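Local coordinates for 3'-5' exonuclease crn-4 (Caenorhabditis elegans, PDB 5DK5), which degrades RNA and DNA from the 3' end as a metal-dependent DEDDh-family exonuclease and takes part in apoptotic DNA degradation, at residues E27-Y37 against L74-I84; A45-I56 against C195-I206. All coordinates share one frame; numbering follows the deposited sequence.

Interaction 1 of 2, residues E27-Y37 against L74-I84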
loop_
_atom_site.group_PDB
_atom_site.type_symbol
_atom_site.label_atom_id
_atom_site.label_comp_id
_atom_site.label_asym_id
_atom_site.label_seq_id
_atom_site.Cartn_x
_atom_site.Cartn_y
_atom_site.Cartn_z
ATOM N N GLU B 27 -15.130 4.595 3.808
ATOM C CA GLU B 27 -13.727 4.950 3.979
ATOM C C GLU B 27 -12.906 3.960 3.172
ATOM O O GLU B 27 -13.265 2.785 3.081
ATOM C CB GLU B 27 -13.324 4.931 5.453
ATOM C CG GLU B 27 -14.138 5.883 6.317
ATOM C CD GLU B 27 -13.992 7.338 5.903
ATOM O OE1 GLU B 27 -12.894 7.722 5.445
ATOM O OE2 GLU B 27 -14.980 8.094 6.031
ATOM N N THR B 28 -11.816 4.440 2.579
ATOM C CA THR B 28 -11.022 3.627 1.665
ATOM C C THR B 28 -9.542 3.625 2.015
ATOM O O THR B 28 -9.073 4.433 2.817
ATOM C CB THR B 28 -11.158 4.122 0.204
ATOM O OG1 THR B 28 -10.445 5.356 0.041
ATOM C CG2 THR B 28 -12.623 4.326 -0.175
ATOM N N THR B 29 -8.811 2.702 1.401
ATOM C CA THR B 29 -7.360 2.767 1.402
ATOM C C THR B 29 -6.960 4.032 0.662
ATOM O O THR B 29 -7.715 4.531 -0.174
ATOM C CB THR B 29 -6.727 1.543 0.729
ATOM O OG1 THR B 29 -7.261 1.399 -0.593
ATOM C CG2 THR B 29 -7.014 0.282 1.530
ATOM N N SER B 30 -5.780 4.557 0.968
ATOM C CA SER B 30 -5.318 5.777 0.325
ATOM C C SER B 30 -3.846 6.051 0.596
ATOM O O SER B 30 -3.249 5.492 1.517
ATOM C CB SER B 30 -6.151 6.972 0.794
ATOM O OG SER B 30 -6.056 7.123 2.198
ATOM N N ASP B 31 -3.279 6.910 -0.241
ATOM C CA ASP B 31 -1.941 7.447 -0.047
ATOM C C ASP B 31 -2.000 8.920 -0.428
ATOM O O ASP B 31 -1.860 9.268 -1.600
ATOM C CB ASP B 31 -0.911 6.696 -0.891
ATOM C CG ASP B 31 0.514 7.133 -0.603
ATOM O OD1 ASP B 31 0.801 7.514 0.553
ATOM O OD2 ASP B 31 1.347 7.099 -1.534
ATOM N N ALA B 32 -2.215 9.766 0.577
ATOM C CA ALA B 32 -2.591 11.170 0.387
ATOM C C ALA B 32 -1.871 11.882 -0.759
ATOM O O ALA B 32 -2.484 12.655 -1.496
ATOM C CB ALA B 32 -2.360 11.930 1.683
ATOM N N ALA B 33 -0.578 11.615 -0.914
ATOM C CA ALA B 33 0.240 12.334 -1.887
ATOM C C ALA B 33 0.045 11.823 -3.315
ATOM O O ALA B 33 0.527 12.440 -4.268
ATOM C CB ALA B 33 1.709 12.242 -1.497
ATOM N N ASN B 34 -0.656 10.701 -3.461
ATOM C CA ASN B 34 -0.863 10.081 -4.768
ATOM C C ASN B 34 -2.334 9.809 -5.073
ATOM O O ASN B 34 -2.990 9.038 -4.372
ATOM C CB ASN B 34 -0.079 8.776 -4.858
ATOM C CG ASN B 34 -0.231 8.102 -6.204
ATOM O OD1 ASN B 34 -0.477 8.759 -7.215
ATOM N ND2 ASN B 34 -0.087 6.783 -6.224
ATOM N N GLN B 35 -2.834 10.436 -6.134
ATOM C CA GLN B 35 -4.222 10.261 -6.553
ATOM C C GLN B 35 -4.382 9.081 -7.509
ATOM O O GLN B 35 -5.493 8.595 -7.718
ATOM C CB GLN B 35 -4.743 11.538 -7.216
ATOM C CG GLN B 35 -4.904 12.706 -6.256
ATOM C CD GLN B 35 -5.897 12.416 -5.146
ATOM O OE1 GLN B 35 -6.988 11.901 -5.391
ATOM N NE2 GLN B 35 -5.518 12.734 -3.913
ATOM N N ASP B 36 -3.277 8.624 -8.091
ATOM C CA ASP B 36 -3.318 7.453 -8.959
ATOM C C ASP B 36 -3.293 6.210 -8.080
ATOM O O ASP B 36 -2.339 5.431 -8.104
ATOM C CB ASP B 36 -2.149 7.454 -9.947
ATOM C CG ASP B 36 -2.370 6.505 -11.111
ATOM O OD1 ASP B 36 -3.354 5.737 -11.077
ATOM O OD2 ASP B 36 -1.558 6.528 -12.059
ATOM N N TYR B 37 -4.356 6.039 -7.300
ATOM C CA TYR B 37 -4.416 5.013 -6.273
ATOM C C TYR B 37 -5.712 4.211 -6.396
ATOM O O TYR B 37 -6.787 4.796 -6.512
ATOM C CB TYR B 37 -4.324 5.662 -4.892
ATOM C CG TYR B 37 -3.992 4.706 -3.770
ATOM C CD1 TYR B 37 -4.995 4.038 -3.080
ATOM C CD2 TYR B 37 -2.674 4.481 -3.395
ATOM C CE1 TYR B 37 -4.691 3.165 -2.049
ATOM C CE2 TYR B 37 -2.363 3.613 -2.371
ATOM C CZ TYR B 37 -3.373 2.958 -1.700
ATOM O OH TYR B 37 -3.061 2.092 -0.677
ATOM N N LEU B 74 -2.501 -0.845 5.315
ATOM C CA LEU B 74 -2.874 0.564 5.339
ATOM C C LEU B 74 -1.641 1.438 5.526
ATOM O O LEU B 74 -0.811 1.173 6.393
ATOM C CB LEU B 74 -3.881 0.845 6.459
ATOM C CG LEU B 74 -5.208 0.082 6.432
ATOM C CD1 LEU B 74 -6.118 0.612 7.530
ATOM C CD2 LEU B 74 -5.887 0.188 5.073
ATOM N N THR B 75 -1.525 2.482 4.712
ATOM C CA THR B 75 -0.457 3.453 4.885
ATOM C C THR B 75 -0.694 4.195 6.191
ATOM O O THR B 75 -1.807 4.198 6.715
ATOM C CB THR B 75 -0.388 4.458 3.725
ATOM O OG1 THR B 75 -1.561 5.282 3.730
ATOM C CG2 THR B 75 -0.281 3.734 2.392
ATOM N N LYS B 76 0.352 4.819 6.718
ATOM C CA LYS B 76 0.245 5.520 7.989
ATOM C C LYS B 76 -0.741 6.680 7.892
ATOM O O LYS B 76 -1.523 6.915 8.813
ATOM C CB LYS B 76 1.620 6.026 8.433
ATOM C CG LYS B 76 1.629 6.748 9.771
ATOM C CD LYS B 76 1.212 5.835 10.917
ATOM C CE LYS B 76 1.142 6.593 12.234
ATOM N NZ LYS B 76 2.436 7.244 12.582
ATOM N N ASN B 77 -0.708 7.402 6.775
ATOM C CA ASN B 77 -1.590 8.548 6.592
ATOM C C ASN B 77 -3.042 8.113 6.404
ATOM O O ASN B 77 -3.966 8.852 6.744
ATOM C CB ASN B 77 -1.126 9.405 5.406
ATOM C CG ASN B 77 -1.114 8.644 4.094
ATOM O OD1 ASN B 77 -2.093 8.658 3.349
ATOM N ND2 ASN B 77 0.004 7.989 3.796
ATOM N N CYS B 78 -3.244 6.909 5.878
ATOM C CA CYS B 78 -4.587 6.353 5.758
ATOM C C CYS B 78 -5.157 6.052 7.141
ATOM O O CYS B 78 -6.304 6.386 7.434
ATOM C CB CYS B 78 -4.579 5.085 4.904
ATOM S SG CYS B 78 -6.167 4.206 4.877
ATOM N N VAL B 79 -4.347 5.422 7.987
ATOM C CA VAL B 79 -4.752 5.121 9.356
ATOM C C VAL B 79 -5.067 6.395 10.137
ATOM O O VAL B 79 -6.062 6.459 10.858
ATOM C CB VAL B 79 -3.655 4.330 10.101
ATOM C CG1 VAL B 79 -3.991 4.193 11.585
ATOM C CG2 VAL B 79 -3.474 2.960 9.471
ATOM N N ASP B 80 -4.209 7.401 9.997
ATOM C CA ASP B 80 -4.388 8.665 10.699
ATOM C C ASP B 80 -5.664 9.376 10.254
ATOM O O ASP B 80 -6.310 10.062 11.047
ATOM C CB ASP B 80 -3.182 9.583 10.474
ATOM C CG ASP B 80 -1.920 9.075 11.153
ATOM O OD1 ASP B 80 -2.024 8.231 12.068
ATOM O OD2 ASP B 80 -0.820 9.530 10.775
ATOM N N PHE B 81 -6.024 9.208 8.987
ATOM C CA PHE B 81 -7.181 9.893 8.423
ATOM C C PHE B 81 -8.495 9.170 8.720
ATOM O O PHE B 81 -9.494 9.803 9.056
ATOM C CB PHE B 81 -7.012 10.054 6.912
ATOM C CG PHE B 81 -8.186 10.702 6.241
ATOM C CD1 PHE B 81 -8.425 12.057 6.391
ATOM C CD2 PHE B 81 -9.052 9.956 5.461
ATOM C CE1 PHE B 81 -9.508 12.658 5.776
ATOM C CE2 PHE B 81 -10.135 10.548 4.842
ATOM C CZ PHE B 81 -10.364 11.902 5.001
ATOM N N THR B 82 -8.489 7.847 8.587
ATOM C CA THR B 82 -9.701 7.052 8.755
ATOM C C THR B 82 -9.917 6.615 10.203
ATOM O O THR B 82 -11.043 6.320 10.609
ATOM C CB THR B 82 -9.663 5.794 7.874
ATOM O OG1 THR B 82 -8.596 4.942 8.308
ATOM C CG2 THR B 82 -9.459 6.168 6.408
ATOM N N GLY B 83 -8.836 6.572 10.977
ATOM C CA GLY B 83 -8.892 6.093 12.346
ATOM C C GLY B 83 -8.990 4.579 12.433
ATOM O O GLY B 83 -9.221 4.028 13.510
ATOM N N ILE B 84 -8.804 3.902 11.304
ATOM C CA ILE B 84 -8.928 2.450 11.253
ATOM C C ILE B 84 -7.573 1.794 11.532
ATOM O O ILE B 84 -6.594 2.088 10.847
ATOM C CB ILE B 84 -9.456 1.978 9.885
ATOM C CG1 ILE B 84 -10.817 2.616 9.603
ATOM C CG2 ILE B 84 -9.573 0.456 9.848
ATOM C CD1 ILE B 84 -11.347 2.360 8.207
HETATM O O HOH W 1 -3.670 2.808 2.347
HETATM O O HOH W 2 -4.575 9.334 3.039
#
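Ser30 and Cys78 bring the two backbones closest, CA to CA 5.5 Å, where the chain leaving the strand that ends at Thr28 runs past the helix 76-82. Thr75, the N-cap of that helix, has its hydroxyl between its own backbone N and carbonyl carbon (chi1 67°); from there OG1 donates to Ser30 O at 2.8 Å and also accepts from Cys78 N, closing the first turn. Asn77 turns both ends of its amide to the next residues, one bond strong and one weak. Its OD1 receives Ala32 N at 3.0 Å in a nearly straight bond (174°) that arrives from above the amide plane, while ND2 makes a weak bond to Asp31 OD1. The other oxygen of Asp31 accepts from Lys76 N of the second subunit, which ties this turn to the dimer. Water 1 accepts from Ser30 N and Thr75 N, and water 2 joins Ser30 OG to Asn77 OD1. Toward the active site, van der Waals contacts replace the hydrogen bonds: Cys78 SG lies 3.6 Å from Thr28 O, and Thr82 CG2 is 3.9 Å from OE1 of Glu27, a magnesium ligand. Polar bonds thus fix the loop after the strand, whereas the metal-binding carboxylate meets the helix through carbon atoms of Phe81 and Thr82.

Interaction 2 of 2, residues A45-I56 against C195-I206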
loop_
_atom_site.group_PDB
_atom_site.type_symbol
_atom_site.label_atom_id
_atom_site.label_comp_id
_atom_site.label_asym_id
_atom_site.label_seq_id
_atom_site.Cartn_x
_atom_site.Cartn_y
_atom_site.Cartn_z
ATOM N N ALA B 45 -20.291 2.146 6.527
ATOM C CA ALA B 45 -21.104 2.672 7.625
ATOM C C ALA B 45 -22.407 3.305 7.142
ATOM O O ALA B 45 -22.410 4.127 6.224
ATOM C CB ALA B 45 -20.302 3.686 8.428
ATOM N N ILE B 46 -23.507 2.915 7.777
ATOM C CA ILE B 46 -24.824 3.471 7.479
ATOM C C ILE B 46 -25.599 3.724 8.771
ATOM O O ILE B 46 -25.515 2.942 9.717
ATOM C CB ILE B 46 -25.655 2.534 6.568
ATOM C CG1 ILE B 46 -24.922 2.270 5.250
ATOM C CG2 ILE B 46 -27.035 3.141 6.287
ATOM C CD1 ILE B 46 -25.593 1.233 4.363
ATOM N N VAL B 47 -26.336 4.832 8.802
ATOM C CA VAL B 47 -27.289 5.104 9.872
ATOM C C VAL B 47 -28.604 5.561 9.249
ATOM O O VAL B 47 -28.615 6.321 8.280
ATOM C CB VAL B 47 -26.770 6.171 10.863
ATOM C CG1 VAL B 47 -26.570 7.510 10.170
ATOM C CG2 VAL B 47 -27.726 6.315 12.041
ATOM N N ALA B 48 -29.711 5.085 9.809
ATOM C CA ALA B 48 -31.028 5.358 9.251
ATOM C C ALA B 48 -31.647 6.606 9.872
ATOM O O ALA B 48 -31.468 6.876 11.059
ATOM C CB ALA B 48 -31.937 4.161 9.455
ATOM N N TYR B 49 -32.368 7.366 9.053
ATOM C CA TYR B 49 -33.113 8.529 9.523
ATOM C C TYR B 49 -34.591 8.384 9.185
ATOM O O TYR B 49 -34.959 8.189 8.027
ATOM C CB TYR B 49 -32.557 9.814 8.912
ATOM C CG TYR B 49 -33.371 11.042 9.245
ATOM C CD1 TYR B 49 -33.338 11.598 10.518
ATOM C CD2 TYR B 49 -34.170 11.650 8.287
ATOM C CE1 TYR B 49 -34.082 12.721 10.826
ATOM C CE2 TYR B 49 -34.915 12.774 8.587
ATOM C CZ TYR B 49 -34.867 13.305 9.857
ATOM O OH TYR B 49 -35.605 14.422 10.159
ATOM N N ASP B 50 -35.430 8.477 10.213
ATOM C CA ASP B 50 -36.875 8.375 10.053
ATOM C C ASP B 50 -37.436 9.748 9.694
ATOM O O ASP B 50 -37.466 10.652 10.529
ATOM C CB ASP B 50 -37.508 7.835 11.339
ATOM C CG ASP B 50 -38.991 7.530 11.189
ATOM O OD1 ASP B 50 -39.739 8.385 10.677
ATOM O OD2 ASP B 50 -39.412 6.426 11.595
ATOM N N VAL B 51 -37.876 9.901 8.448
ATOM C CA VAL B 51 -38.293 11.208 7.951
ATOM C C VAL B 51 -39.616 11.676 8.565
ATOM O O VAL B 51 -39.684 12.789 9.081
ATOM C CB VAL B 51 -38.405 11.214 6.405
ATOM C CG1 VAL B 51 -38.988 12.536 5.904
ATOM C CG2 VAL B 51 -37.046 10.961 5.779
ATOM N N PRO B 52 -40.672 10.841 8.514
ATOM C CA PRO B 52 -41.937 11.308 9.097
ATOM C C PRO B 52 -41.847 11.639 10.585
ATOM O O PRO B 52 -42.404 12.646 11.021
ATOM C CB PRO B 52 -42.885 10.125 8.877
ATOM C CG PRO B 52 -42.306 9.374 7.750
ATOM C CD PRO B 52 -40.829 9.519 7.879
ATOM N N ASN B 53 -41.149 10.801 11.347
ATOM C CA ASN B 53 -41.058 10.976 12.793
ATOM C C ASN B 53 -39.871 11.836 13.214
ATOM O O ASN B 53 -39.695 12.117 14.400
ATOM C CB ASN B 53 -40.972 9.612 13.478
ATOM C CG ASN B 53 -42.175 8.739 13.184
ATOM O OD1 ASN B 53 -42.110 7.832 12.355
ATOM N ND2 ASN B 53 -43.287 9.016 13.858
ATOM N N ASP B 54 -39.063 12.249 12.241
ATOM C CA ASP B 54 -37.921 13.121 12.504
ATOM C C ASP B 54 -37.025 12.536 13.593
ATOM O O ASP B 54 -36.803 13.164 14.630
ATOM C CB ASP B 54 -38.404 14.518 12.905
ATOM C CG ASP B 54 -37.274 15.524 13.006
ATOM O OD1 ASP B 54 -36.302 15.408 12.231
ATOM O OD2 ASP B 54 -37.352 16.429 13.864
ATOM N N LYS B 55 -36.522 11.327 13.359
ATOM C CA LYS B 55 -35.739 10.617 14.366
ATOM C C LYS B 55 -34.521 9.923 13.764
ATOM O O LYS B 55 -34.649 9.061 12.897
ATOM C CB LYS B 55 -36.618 9.589 15.084
ATOM C CG LYS B 55 -35.906 8.790 16.172
ATOM C CD LYS B 55 -35.350 9.691 17.263
ATOM C CE LYS B 55 -34.625 8.891 18.326
ATOM N NZ LYS B 55 -34.000 9.778 19.344
ATOM N N ILE B 56 -33.339 10.308 14.237
ATOM C CA ILE B 56 -32.107 9.618 13.879
ATOM C C ILE B 56 -32.044 8.298 14.635
ATOM O O ILE B 56 -31.918 8.279 15.860
ATOM C CB ILE B 56 -30.857 10.463 14.200
ATOM C CG1 ILE B 56 -30.906 11.788 13.433
ATOM C CG2 ILE B 56 -29.580 9.688 13.858
ATOM C CD1 ILE B 56 -29.781 12.747 13.768
ATOM N N CYS B 195 -21.217 9.579 9.499
ATOM C CA CYS B 195 -22.633 9.258 9.360
ATOM C C CYS B 195 -23.478 10.045 10.356
ATOM O O CYS B 195 -24.505 10.616 9.994
ATOM C CB CYS B 195 -22.862 7.759 9.557
ATOM S SG CYS B 195 -22.351 6.738 8.163
ATOM N N LEU B 196 -23.035 10.072 11.609
ATOM C CA LEU B 196 -23.764 10.767 12.662
ATOM C C LEU B 196 -23.790 12.273 12.419
ATOM O O LEU B 196 -24.813 12.922 12.631
ATOM C CB LEU B 196 -23.142 10.463 14.026
ATOM C CG LEU B 196 -23.269 9.016 14.513
ATOM C CD1 LEU B 196 -22.451 8.804 15.778
ATOM C CD2 LEU B 196 -24.722 8.633 14.749
ATOM N N ASN B 197 -22.666 12.826 11.975
ATOM C CA ASN B 197 -22.590 14.252 11.677
ATOM C C ASN B 197 -23.504 14.631 10.518
ATOM O O ASN B 197 -24.231 15.621 10.591
ATOM C CB ASN B 197 -21.151 14.662 11.359
ATOM C CG ASN B 197 -20.329 14.914 12.606
ATOM O OD1 ASN B 197 -20.565 15.883 13.330
ATOM N ND2 ASN B 197 -19.353 14.048 12.861
ATOM N N ILE B 198 -23.468 13.837 9.454
ATOM C CA ILE B 198 -24.310 14.082 8.289
ATOM C C ILE B 198 -25.783 13.959 8.666
ATOM O O ILE B 198 -26.618 14.741 8.209
ATOM C CB ILE B 198 -23.981 13.106 7.140
ATOM C CG1 ILE B 198 -22.580 13.386 6.595
ATOM C CG2 ILE B 198 -25.003 13.229 6.009
ATOM C CD1 ILE B 198 -22.040 12.302 5.675
ATOM N N ALA B 199 -26.093 12.972 9.502
ATOM C CA ALA B 199 -27.465 12.742 9.942
ATOM C C ALA B 199 -27.989 13.925 10.749
ATOM O O ALA B 199 -29.118 14.371 10.547
ATOM C CB ALA B 199 -27.547 11.466 10.763
ATOM N N THR B 200 -27.166 14.429 11.662
ATOM C CA THR B 200 -27.552 15.564 12.493
ATOM C C THR B 200 -27.705 16.819 11.639
ATOM O O THR B 200 -28.626 17.610 11.845
ATOM C CB THR B 200 -26.522 15.821 13.606
ATOM O OG1 THR B 200 -26.329 14.620 14.364
ATOM C CG2 THR B 200 -26.991 16.931 14.537
ATOM N N ILE B 201 -26.799 16.995 10.685
ATOM C CA ILE B 201 -26.894 18.095 9.733
ATOM C C ILE B 201 -28.183 17.966 8.931
ATOM O O ILE B 201 -28.935 18.930 8.790
ATOM C CB ILE B 201 -25.684 18.124 8.776
ATOM C CG1 ILE B 201 -24.416 18.511 9.538
ATOM C CG2 ILE B 201 -25.907 19.120 7.635
ATOM C CD1 ILE B 201 -23.134 18.153 8.812
ATOM N N LEU B 202 -28.427 16.767 8.410
ATOM C CA LEU B 202 -29.629 16.483 7.636
ATOM C C LEU B 202 -30.882 16.841 8.425
ATOM O O LEU B 202 -31.802 17.463 7.899
ATOM C CB LEU B 202 -29.664 15.006 7.233
ATOM C CG LEU B 202 -30.948 14.488 6.580
ATOM C CD1 LEU B 202 -31.209 15.187 5.258
ATOM C CD2 LEU B 202 -30.866 12.985 6.384
ATOM N N GLN B 203 -30.905 16.448 9.695
ATOM C CA GLN B 203 -32.040 16.715 10.569
ATOM C C GLN B 203 -32.236 18.213 10.769
ATOM O O GLN B 203 -33.329 18.740 10.567
ATOM C CB GLN B 203 -31.838 16.029 11.922
ATOM C CG GLN B 203 -33.017 16.155 12.875
ATOM C CD GLN B 203 -32.800 15.394 14.167
ATOM O OE1 GLN B 203 -31.747 15.500 14.796
ATOM N NE2 GLN B 203 -33.797 14.611 14.567
ATOM N N ARG B 204 -31.165 18.892 11.168
ATOM C CA ARG B 204 -31.211 20.330 11.412
ATOM C C ARG B 204 -31.632 21.089 10.161
ATOM O O ARG B 204 -32.331 22.099 10.245
ATOM C CB ARG B 204 -29.848 20.834 11.896
ATOM C CG ARG B 204 -29.739 22.351 12.041
ATOM C CD ARG B 204 -30.726 22.909 13.054
ATOM N NE ARG B 204 -30.392 22.515 14.420
ATOM C CZ ARG B 204 -29.541 23.166 15.208
ATOM N NH1 ARG B 204 -28.920 24.260 14.781
ATOM N NH2 ARG B 204 -29.308 22.721 16.434
ATOM N N MET B 205 -31.204 20.601 9.002
ATOM C CA MET B 205 -31.499 21.274 7.746
ATOM C C MET B 205 -32.999 21.320 7.459
ATOM O O MET B 205 -33.525 22.378 7.115
ATOM C CB MET B 205 -30.763 20.597 6.589
ATOM C CG MET B 205 -29.322 21.057 6.446
ATOM S SD MET B 205 -28.411 20.211 5.140
ATOM C CE MET B 205 -29.329 20.715 3.686
ATOM N N ILE B 206 -33.690 20.191 7.602
ATOM C CA ILE B 206 -35.120 20.160 7.303
ATOM C C ILE B 206 -35.885 20.920 8.379
ATOM O O ILE B 206 -36.950 21.481 8.120
ATOM C CB ILE B 206 -35.675 18.710 7.177
ATOM C CG1 ILE B 206 -35.885 18.042 8.546
ATOM C CG2 ILE B 206 -34.762 17.867 6.294
ATOM C CD1 ILE B 206 -36.701 16.774 8.474
HETATM O O HOH W 3 -32.992 12.240 16.447
#
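At the edge of the Tyr49 ring, near its plane, lies Ile206 CD1, 4.2 Å from Tyr49 CZ, while Leu202 CD2 and Gln203 CG come in obliquely; Asp54 OD1, from the hairpin, is an in-plane neighbour. This is helix-on-sheet packing in the RNase H-like exonuclease fold, the helix running along the strand 45-50 at 24° with the axes 8.6 Å apart. The ring and the Gln203 amide stand perpendicular. Extended from a CG anti to its backbone N (chi1 -176°), Gln203 reaches the hairpin, where NE2 makes a weak bond to Asp54 O and water 3 links it to Ile56 N. Tyr49 OH points at Asp54 OD1 within the hairpin, at a modelled separation of 2.4 Å that is doubtfully short; the G1 beta bulge there sets Asp54 and Lys55 against Asp50. Ile56 CD1 lies 3.5 Å from Gln203 OE1 and, one turn back, 4.0 Å from Ala199 CB. Val47 CG1 sits against Cys195 CB and Ala199 CB. At the end nearest the active site, the side chain of Cys195 also touches the magnesium ligand Asp25, and its SG packs 3.7 Å from Ala45 CB and 3.3 Å from Ala45 O.

How the interactions relate
The centres of the two contacts are 27 Å apart, and their nearest atoms remain about 6 Å from each other without touching. They are joined through one mixed sheet, in which strand 20-28, leading into interaction 1, neighbours strand 41-50 of interaction 2. Along the chain the segments alternate: 27-37, 45-56, 74-84, 195-206, and strand 55-65 runs from the hairpin of interaction 2 toward the helix 76-82 of interaction 1. Interaction 1 contains the magnesium ligand Glu27; interaction 2 reaches the site indirectly, Cys195 touching Asp25 on strand 20-28 and following Asp194. Sheet and helix 191-207 together thus bring Asp25, Glu27 and Asp194 to one metal site. Only interaction 1 also reaches the second subunit.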